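Local coordinates for S12 family peptidase (Streptomyces sp. 82F2, PDB 3WWX), which is a D-stereospecific amidohydrolase that probably cleaves amide bonds next to D-amino acids, probably with a catalytic serine, as in the S12 peptidase family, at residues L102-G107 and A154-S159. Numbering follows the deposited sequence.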
ATOM      1  N   LEU A 102     -10.357   7.717   0.009  1.00 10.86           N
ATOM      2  CA  LEU A 102      -8.900   7.777   0.032  1.00 10.60           C
ATOM      3  C   LEU A 102      -8.286   7.884   1.419  1.00 10.37           C
ATOM      4  O   LEU A 102      -7.132   7.495   1.606  1.00 10.39           O
ATOM      5  CB  LEU A 102      -8.408   8.924  -0.849  1.00 11.06           C
ATOM      6  CG  LEU A 102      -8.763   8.810  -2.317  1.00 10.49           C
ATOM      7  CD1 LEU A 102      -8.368  10.110  -3.010  1.00 14.98           C
ATOM      8  CD2 LEU A 102      -8.113   7.610  -2.989  1.00 13.77           C
ATOM      9  N   ASN A 103      -9.040   8.387   2.397  1.00 10.69           N
ATOM     10  CA  ASN A 103      -8.566   8.463   3.777  1.00 11.91           C
ATOM     11  C   ASN A 103      -9.252   7.485   4.743  1.00 10.77           C
ATOM     12  O   ASN A 103      -9.051   7.548   5.950  1.00 11.46           O
ATOM     13  CB  ASN A 103      -8.611   9.907   4.301  1.00 11.05           C
ATOM     14  CG  ASN A 103     -10.009  10.480   4.366  1.00 13.81           C
ATOM     15  OD1 ASN A 103     -11.001   9.756   4.401  1.00 12.16           O
ATOM     16  ND2 ASN A 103     -10.092  11.795   4.428  1.00 13.83           N
ATOM     17  N   HIS A 104     -10.035   6.563   4.178  1.00 10.91           N
ATOM     18  CA  HIS A 104     -10.697   5.496   4.937  1.00  9.99           C
ATOM     19  C   HIS A 104     -11.678   6.017   5.988  1.00 10.46           C
ATOM     20  O   HIS A 104     -11.878   5.382   7.022  1.00 11.72           O
ATOM     21  CB  HIS A 104      -9.684   4.549   5.592  1.00 10.73           C
ATOM     22  CG  HIS A 104      -8.764   3.881   4.622  1.00 11.76           C
ATOM     23  ND1 HIS A 104      -9.176   2.909   3.732  1.00 10.60           N
ATOM     24  CD2 HIS A 104      -7.444   4.052   4.405  1.00 10.44           C
ATOM     25  CE1 HIS A 104      -8.146   2.514   3.015  1.00  9.68           C
ATOM     26  NE2 HIS A 104      -7.077   3.195   3.402  1.00  9.14           N
ATOM     27  N   THR A 105     -12.336   7.133   5.690  1.00 11.21           N
ATOM     28  CA  THR A 105     -13.429   7.595   6.558  1.00 12.02           C
ATOM     29  C   THR A 105     -14.794   7.339   5.929  1.00 11.92           C
ATOM     30  O   THR A 105     -15.814   7.807   6.449  1.00 13.47           O
ATOM     31  CB  THR A 105     -13.272   9.078   6.927  1.00 12.99           C
ATOM     32  OG1 THR A 105     -13.325   9.902   5.751  1.00 12.57           O
ATOM     33  CG2 THR A 105     -11.955   9.298   7.676  1.00 13.60           C
ATOM     34  N   SER A 106     -14.831   6.587   4.823  1.00 10.88           N
ATOM     35  CA  SER A 106     -16.095   6.228   4.175  1.00 10.27           C
ATOM     36  C   SER A 106     -16.978   5.310   5.012  1.00 12.38           C
ATOM     37  O   SER A 106     -18.208   5.404   4.923  1.00 13.94           O
ATOM     38  CB  SER A 106     -15.816   5.536   2.847  1.00 13.56           C
ATOM     39  OG  SER A 106     -15.220   4.281   3.136  1.00 10.93           O
ATOM     40  N   GLY A 107     -16.375   4.421   5.792  1.00 11.33           N
ATOM     41  CA  GLY A 107     -17.112   3.400   6.524  1.00 12.50           C
ATOM     42  C   GLY A 107     -17.421   2.156   5.704  1.00 11.91           C
ATOM     43  O   GLY A 107     -18.103   1.253   6.188  1.00 12.58           O
ATOM     44  N   ALA A 154     -17.844   9.499  10.094  1.00 17.15           N
ATOM     45  CA  ALA A 154     -17.991   9.425  11.555  1.00 18.92           C
ATOM     46  C   ALA A 154     -16.814   8.800  12.286  1.00 20.60           C
ATOM     47  O   ALA A 154     -16.685   8.949  13.495  1.00 22.24           O
ATOM     48  CB  ALA A 154     -19.272   8.685  11.923  1.00 18.80           C
ATOM     49  N   SER A 155     -15.955   8.075  11.564  1.00 14.20           N
ATOM     50  CA  SER A 155     -14.855   7.381  12.199  1.00 14.31           C
ATOM     51  C   SER A 155     -13.811   7.082  11.132  1.00 13.56           C
ATOM     52  O   SER A 155     -13.788   7.718  10.075  1.00 15.15           O
ATOM     53  CB  SER A 155     -15.344   6.094  12.889  1.00 15.52           C
ATOM     54  OG  SER A 155     -14.362   5.534  13.759  1.00 18.44           O
ATOM     55  N   TRP A 156     -12.932   6.140  11.453  1.00 13.19           N
ATOM     56  CA  TRP A 156     -11.869   5.709  10.541  1.00 13.07           C
ATOM     57  C   TRP A 156     -11.746   4.201  10.646  1.00 14.39           C
ATOM     58  O   TRP A 156     -11.725   3.619  11.752  1.00 13.85           O
ATOM     59  CB  TRP A 156     -10.535   6.353  10.933  1.00 14.47           C
ATOM     60  CG  TRP A 156      -9.402   6.063   9.957  1.00 13.54           C
ATOM     61  CD1 TRP A 156      -9.057   6.808   8.858  1.00 12.26           C
ATOM     62  CD2 TRP A 156      -8.499   4.945   9.977  1.00 11.96           C
ATOM     63  NE1 TRP A 156      -8.003   6.231   8.212  1.00 12.08           N
ATOM     64  CE2 TRP A 156      -7.637   5.088   8.875  1.00 13.26           C
ATOM     65  CE3 TRP A 156      -8.330   3.851  10.824  1.00 13.46           C
ATOM     66  CZ2 TRP A 156      -6.627   4.174   8.598  1.00 13.20           C
ATOM     67  CZ3 TRP A 156      -7.311   2.949  10.557  1.00 13.05           C
ATOM     68  CH2 TRP A 156      -6.479   3.112   9.439  1.00 13.27           C
ATOM     69  N   ASN A 157     -11.655   3.553   9.492  1.00 11.08           N
ATOM     70  CA  ASN A 157     -11.323   2.139   9.468  1.00 12.39           C
ATOM     71  C   ASN A 157     -10.714   1.808   8.128  1.00 11.17           C
ATOM     72  O   ASN A 157     -11.261   2.151   7.095  1.00 10.76           O
ATOM     73  CB  ASN A 157     -12.570   1.284   9.699  1.00 12.25           C
ATOM     74  CG  ASN A 157     -12.261  -0.187   9.662  1.00 16.71           C
ATOM     75  OD1 ASN A 157     -11.658  -0.712  10.585  1.00 20.24           O
ATOM     76  ND2 ASN A 157     -12.609  -0.844   8.559  1.00 18.92           N
ATOM     77  N   TYR A 158      -9.562   1.155   8.157  1.00 10.93           N
ATOM     78  CA  TYR A 158      -8.861   0.796   6.941  1.00 11.94           C
ATOM     79  C   TYR A 158      -9.671  -0.215   6.160  1.00 11.83           C
ATOM     80  O   TYR A 158      -9.987  -1.290   6.682  1.00 12.75           O
ATOM     81  CB  TYR A 158      -7.517   0.204   7.313  1.00 13.20           C
ATOM     82  CG  TYR A 158      -6.553   0.073   6.177  1.00 10.44           C
ATOM     83  CD1 TYR A 158      -6.589  -1.024   5.346  1.00 11.23           C
ATOM     84  CD2 TYR A 158      -5.588   1.036   5.957  1.00 11.53           C
ATOM     85  CE1 TYR A 158      -5.670  -1.161   4.306  1.00 11.69           C
ATOM     86  CE2 TYR A 158      -4.667   0.905   4.933  1.00 11.74           C
ATOM     87  CZ  TYR A 158      -4.710  -0.194   4.125  1.00 11.23           C
ATOM     88  OH  TYR A 158      -3.807  -0.359   3.112  1.00 11.07           O
ATOM     89  N   SER A 159      -9.983   0.111   4.907  1.00  9.79           N
ATOM     90  CA  SER A 159     -10.800  -0.767   4.074  1.00  8.38           C
ATOM     91  C   SER A 159     -10.264  -0.856   2.656  1.00  9.00           C
ATOM     92  O   SER A 159     -10.082   0.159   1.975  1.00 10.03           O
ATOM     93  CB  SER A 159     -12.246  -0.263   4.022  1.00 11.14           C
ATOM     94  OG  SER A 159     -12.974  -1.020   3.075  1.00 11.40           O
TER
HETATM   95  O   HOH W   1     -13.651   3.203   5.766  1.00 11.24           O
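Asn157 N donates to His104 O across two irregular loops, a nearly straight bond of 3.1 Å (167° at the hydrogen), while a water bridges Gly107 N and Asn157 O. His104 has the positive phi of a C-prime residue: it completes the Schellman motif that ends helix 98-102, and its CB points toward 154-159. Its imidazole forms an offset stack with the Tyr158 ring, centroids 4.4 Å apart and planes at 27°, with NE2 over the phenol face. An imidazole suits this place because its flat face stacks while ND1, at the rim, hydrogen-bonds Asn162 of helix 160-174. Tyr158 CG is anti to the backbone N (chi1 -167°); its hydroxyl bonds Lys56. Trp156 lays a broad indole face against His104 CB, and its NE1 lies 2.8 Å from Asn103 O. Thr105 supplies both a methyl, CG2, 3.4 Å from Ser155 O, and a hydroxyl: OG1 and N both donate to Asn103 OD1 from the same face of that amide, the N bond making an Asx turn. Ser53 and Lys56 fit the Ser-X-X-Lys motif of serine beta-lactamase-like enzymes and Tyr158 the Tyr-X-Asn motif; Tyr158, touching Ser53, therefore probably belongs to the active site, with His104 stacked on it.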